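Local structure of putative methyltransferase (Emericella variicolor, 7DMB) at residues W66-K78 / Y90-K102. The protein is a trans-acting partner in fungal calbistrin biosynthesis that binds S-adenosyl-L-homocysteine and probably transfers methyl groups from S-adenosyl-L-methionine. Numbering follows the deposited sequence.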
# COMPACT_ATOMS: atom_id res chain seq x y z
N TRP A 66 13.76 11.22 -3.08
CA TRP A 66 13.22 10.95 -4.41
C TRP A 66 13.23 12.21 -5.26
O TRP A 66 13.34 12.11 -6.48
CB TRP A 66 11.83 10.30 -4.35
CG TRP A 66 10.63 11.22 -4.21
CD1 TRP A 66 9.87 11.40 -3.07
CD2 TRP A 66 10.02 12.02 -5.23
NE1 TRP A 66 8.85 12.29 -3.32
CE2 TRP A 66 8.91 12.69 -4.64
CE3 TRP A 66 10.30 12.26 -6.58
CZ2 TRP A 66 8.10 13.57 -5.35
CZ3 TRP A 66 9.48 13.15 -7.29
CH2 TRP A 66 8.40 13.79 -6.67
N VAL A 67 13.17 13.39 -4.65
CA VAL A 67 13.33 14.62 -5.42
C VAL A 67 14.74 14.72 -5.99
O VAL A 67 14.95 15.12 -7.15
CB VAL A 67 12.98 15.86 -4.57
CG1 VAL A 67 13.49 17.15 -5.26
CG2 VAL A 67 11.46 15.95 -4.32
N LEU A 68 15.75 14.38 -5.18
CA LEU A 68 17.13 14.39 -5.67
C LEU A 68 17.32 13.41 -6.83
O LEU A 68 17.89 13.77 -7.87
CB LEU A 68 18.08 14.06 -4.52
CG LEU A 68 18.40 15.16 -3.51
CD1 LEU A 68 18.90 14.53 -2.18
CD2 LEU A 68 19.45 16.12 -4.08
N CYS A 69 16.88 12.16 -6.66
CA CYS A 69 16.94 11.21 -7.77
C CYS A 69 16.19 11.71 -9.00
O CYS A 69 16.66 11.52 -10.13
CB CYS A 69 16.38 9.83 -7.38
SG CYS A 69 16.96 9.15 -5.77
N ALA A 70 15.00 12.30 -8.80
CA ALA A 70 14.20 12.74 -9.94
C ALA A 70 14.91 13.84 -10.71
O ALA A 70 14.91 13.84 -11.94
CB ALA A 70 12.82 13.22 -9.47
N ILE A 71 15.54 14.78 -10.00
CA ILE A 71 16.37 15.80 -10.64
C ILE A 71 17.51 15.15 -11.42
O ILE A 71 17.78 15.49 -12.58
CB ILE A 71 16.93 16.78 -9.59
CG1 ILE A 71 15.80 17.57 -8.91
CG2 ILE A 71 17.98 17.72 -10.23
CD1 ILE A 71 16.23 18.26 -7.59
N GLN A 72 18.17 14.18 -10.79
CA GLN A 72 19.30 13.49 -11.39
C GLN A 72 18.90 12.66 -12.59
O GLN A 72 19.76 12.30 -13.39
CB GLN A 72 19.98 12.59 -10.34
CG GLN A 72 21.48 12.38 -10.54
CD GLN A 72 22.30 13.62 -10.21
OE1 GLN A 72 21.77 14.64 -9.79
NE2 GLN A 72 23.61 13.52 -10.41
N MET A 73 17.61 12.35 -12.73
CA MET A 73 17.13 11.52 -13.84
C MET A 73 16.83 12.30 -15.11
O MET A 73 16.69 11.69 -16.17
CB MET A 73 15.87 10.77 -13.42
CG MET A 73 16.16 9.56 -12.57
SD MET A 73 14.75 9.15 -11.53
CE MET A 73 13.72 8.28 -12.72
N GLN A 74 16.73 13.63 -15.02
CA GLN A 74 16.19 14.41 -16.13
C GLN A 74 17.01 14.22 -17.40
O GLN A 74 16.48 13.85 -18.46
CB GLN A 74 16.10 15.89 -15.75
CG GLN A 74 15.12 16.14 -14.61
CD GLN A 74 13.72 15.62 -14.93
OE1 GLN A 74 13.14 15.97 -15.97
NE2 GLN A 74 13.16 14.79 -14.04
N GLU A 75 18.32 14.47 -17.32
CA GLU A 75 19.13 14.38 -18.53
C GLU A 75 19.23 12.94 -19.01
O GLU A 75 19.25 12.68 -20.22
CB GLU A 75 20.53 14.96 -18.28
CG GLU A 75 21.38 15.01 -19.56
CD GLU A 75 22.79 15.52 -19.34
OE1 GLU A 75 23.04 16.21 -18.32
OE2 GLU A 75 23.66 15.23 -20.19
N LYS A 76 19.25 11.99 -18.07
CA LYS A 76 19.28 10.58 -18.43
C LYS A 76 18.01 10.18 -19.18
O LYS A 76 18.07 9.52 -20.23
CB LYS A 76 19.46 9.75 -17.16
CG LYS A 76 20.41 8.58 -17.30
CD LYS A 76 20.66 7.86 -15.97
CE LYS A 76 20.73 6.34 -16.17
NZ LYS A 76 21.18 5.65 -14.97
N LEU A 77 16.85 10.61 -18.68
CA LEU A 77 15.59 10.23 -19.30
C LEU A 77 15.48 10.80 -20.71
O LEU A 77 15.01 10.11 -21.62
CB LEU A 77 14.43 10.70 -18.43
CG LEU A 77 13.83 9.58 -17.57
CD1 LEU A 77 12.75 10.12 -16.66
CD2 LEU A 77 13.29 8.49 -18.47
N LYS A 78 15.92 12.05 -20.91
CA LYS A 78 15.69 12.71 -22.19
C LYS A 78 16.53 12.10 -23.31
O LYS A 78 16.06 11.98 -24.44
CB LYS A 78 15.98 14.21 -22.05
CG LYS A 78 15.01 14.94 -21.13
CD LYS A 78 13.59 14.35 -21.16
CE LYS A 78 12.80 14.81 -22.42
NZ LYS A 78 11.35 14.45 -22.44
N TYR A 90 5.78 8.55 -18.06
CA TYR A 90 6.57 8.77 -16.86
C TYR A 90 7.61 9.87 -17.07
O TYR A 90 7.76 10.76 -16.23
CB TYR A 90 7.25 7.47 -16.42
CG TYR A 90 8.05 7.56 -15.14
CD1 TYR A 90 7.43 7.44 -13.90
CD2 TYR A 90 9.43 7.76 -15.17
CE1 TYR A 90 8.16 7.52 -12.71
CE2 TYR A 90 10.17 7.83 -13.99
CZ TYR A 90 9.52 7.70 -12.76
OH TYR A 90 10.24 7.77 -11.57
N ARG A 91 8.35 9.80 -18.19
CA ARG A 91 9.28 10.87 -18.54
C ARG A 91 8.58 12.22 -18.58
O ARG A 91 9.04 13.20 -17.98
CB ARG A 91 9.96 10.56 -19.88
CG ARG A 91 10.76 11.74 -20.46
CD ARG A 91 11.77 11.36 -21.55
NE ARG A 91 11.14 10.93 -22.80
CZ ARG A 91 11.77 10.28 -23.78
NH1 ARG A 91 13.06 9.98 -23.67
NH2 ARG A 91 11.09 9.91 -24.87
N ASN A 92 7.44 12.30 -19.29
CA ASN A 92 6.69 13.55 -19.37
C ASN A 92 6.22 14.00 -17.99
O ASN A 92 6.36 15.17 -17.63
CB ASN A 92 5.49 13.39 -20.31
CG ASN A 92 5.91 13.28 -21.77
OD1 ASN A 92 7.02 13.67 -22.15
ND2 ASN A 92 5.01 12.75 -22.59
N TRP A 93 5.64 13.07 -17.21
CA TRP A 93 5.24 13.40 -15.85
C TRP A 93 6.42 13.88 -15.02
O TRP A 93 6.33 14.88 -14.30
CB TRP A 93 4.57 12.19 -15.16
CG TRP A 93 4.38 12.45 -13.69
CD1 TRP A 93 3.40 13.22 -13.12
CD2 TRP A 93 5.21 12.00 -12.62
NE1 TRP A 93 3.56 13.25 -11.76
CE2 TRP A 93 4.67 12.52 -11.42
CE3 TRP A 93 6.36 11.21 -12.55
CZ2 TRP A 93 5.23 12.27 -10.18
CZ3 TRP A 93 6.91 10.95 -11.30
CH2 TRP A 93 6.34 11.48 -10.13
N LEU A 94 7.55 13.17 -15.09
CA LEU A 94 8.69 13.55 -14.25
C LEU A 94 9.24 14.92 -14.64
O LEU A 94 9.61 15.70 -13.77
CB LEU A 94 9.79 12.48 -14.31
CG LEU A 94 10.72 12.50 -13.09
CD1 LEU A 94 9.92 12.49 -11.82
CD2 LEU A 94 11.69 11.36 -13.11
N ALA A 95 9.29 15.23 -15.95
CA ALA A 95 9.70 16.57 -16.38
C ALA A 95 8.80 17.65 -15.80
O ALA A 95 9.27 18.74 -15.46
CB ALA A 95 9.69 16.68 -17.91
N SER A 96 7.50 17.37 -15.68
CA SER A 96 6.59 18.38 -15.15
C SER A 96 6.76 18.54 -13.64
O SER A 96 6.67 19.66 -13.11
CB SER A 96 5.15 18.03 -15.51
OG SER A 96 4.59 17.15 -14.56
N GLU A 97 7.05 17.45 -12.93
CA GLU A 97 7.31 17.57 -11.49
C GLU A 97 8.64 18.28 -11.24
O GLU A 97 8.74 19.14 -10.36
CB GLU A 97 7.27 16.18 -10.84
CG GLU A 97 6.84 16.15 -9.36
CD GLU A 97 5.41 16.65 -9.10
OE1 GLU A 97 4.53 16.53 -9.97
OE2 GLU A 97 5.16 17.15 -7.99
N TYR A 98 9.67 17.98 -12.04
CA TYR A 98 10.93 18.71 -11.96
C TYR A 98 10.74 20.22 -12.10
O TYR A 98 11.46 21.01 -11.48
CB TYR A 98 11.90 18.19 -13.02
CG TYR A 98 13.08 19.09 -13.27
CD1 TYR A 98 14.19 19.04 -12.45
CD2 TYR A 98 13.09 20.01 -14.34
CE1 TYR A 98 15.28 19.85 -12.66
CE2 TYR A 98 14.17 20.83 -14.56
CZ TYR A 98 15.27 20.74 -13.72
OH TYR A 98 16.38 21.55 -13.91
N GLU A 99 9.79 20.65 -12.94
CA GLU A 99 9.47 22.07 -13.00
C GLU A 99 8.91 22.55 -11.67
O GLU A 99 9.17 23.70 -11.28
CB GLU A 99 8.49 22.35 -14.14
CG GLU A 99 9.09 22.08 -15.52
CD GLU A 99 10.36 22.91 -15.77
OE1 GLU A 99 10.33 24.13 -15.51
OE2 GLU A 99 11.38 22.35 -16.22
N ARG A 100 8.20 21.69 -10.93
CA ARG A 100 7.65 22.09 -9.63
C ARG A 100 8.74 22.28 -8.56
O ARG A 100 8.55 23.09 -7.64
CB ARG A 100 6.63 21.06 -9.14
CG ARG A 100 5.28 21.05 -9.86
CD ARG A 100 4.34 20.03 -9.18
NE ARG A 100 3.92 20.44 -7.84
CZ ARG A 100 3.41 19.62 -6.92
NH1 ARG A 100 3.23 18.32 -7.18
NH2 ARG A 100 3.05 20.09 -5.73
N PHE A 101 9.85 21.55 -8.65
CA PHE A 101 10.94 21.71 -7.69
C PHE A 101 11.56 23.11 -7.75
O PHE A 101 12.06 23.61 -6.75
CB PHE A 101 12.07 20.70 -7.93
CG PHE A 101 11.63 19.27 -8.00
CD1 PHE A 101 10.50 18.82 -7.36
CD2 PHE A 101 12.39 18.36 -8.71
CE1 PHE A 101 10.11 17.49 -7.44
CE2 PHE A 101 12.03 17.04 -8.79
CZ PHE A 101 10.88 16.60 -8.14
N LYS A 102 11.58 23.71 -8.93
CA LYS A 102 12.18 25.03 -9.15
C LYS A 102 11.27 26.18 -8.74
O LYS A 102 11.67 27.35 -8.88
CB LYS A 102 12.58 25.16 -10.61
CG LYS A 102 13.43 23.99 -11.06
CD LYS A 102 13.92 24.13 -12.48
CE LYS A 102 12.80 23.85 -13.45
NZ LYS A 102 12.98 24.62 -14.70
O HOH W 1 11.89 13.88 -17.15
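Helices 66-78 and 90-101 cross at 123° between their N-to-C directions, well splayed from antiparallel, with 9.8 Å between their axes at closest approach; the CA atoms of Ile71 and Leu77 lie nearest those of Tyr98 and Arg91. Phe101 is a knob among Trp66, Val67, Ala70 and Ile71. Val67 CG1 lies 3.7 Å from the centroid of the Phe101 ring, almost on the ring normal, a CH-pi contact, while the ring's edge turns toward the face of Trp66 in an offset edge-to-face pair with planes at 67°. Ile71 CG1 presses obliquely on Phe101 CD2 at 3.5 Å. The second knob, Leu94, enters between Ala70, Met73, Gln74 and Leu77; its CD1 meets Ala70 CB and its CD2 the bent end of Met73, CE at 3.7 Å. Gln74 folds back at chi2 (-56°), turning NE2 to donate to Ala70 O of its own helix at 2.9 Å. Its amide lies nearly parallel to the Tyr98 ring, and its CG sits over that ring's face. Gln74 OE1 accepts a hydrogen bond from a water that also donates to Arg91 O, bridging the helices. At the far end Arg91 NH1 donates in its guanidinium plane to Leu77 O (2.8 Å, fairly straight) and also to Ala80 O, tying the end of helix 56-79 to its partner. Consecutive helices 56-79 and 85-101 thus form a splayed alpha-alpha hairpin with knobs-into-holes packing, away from the S-adenosyl-L-homocysteine pocket.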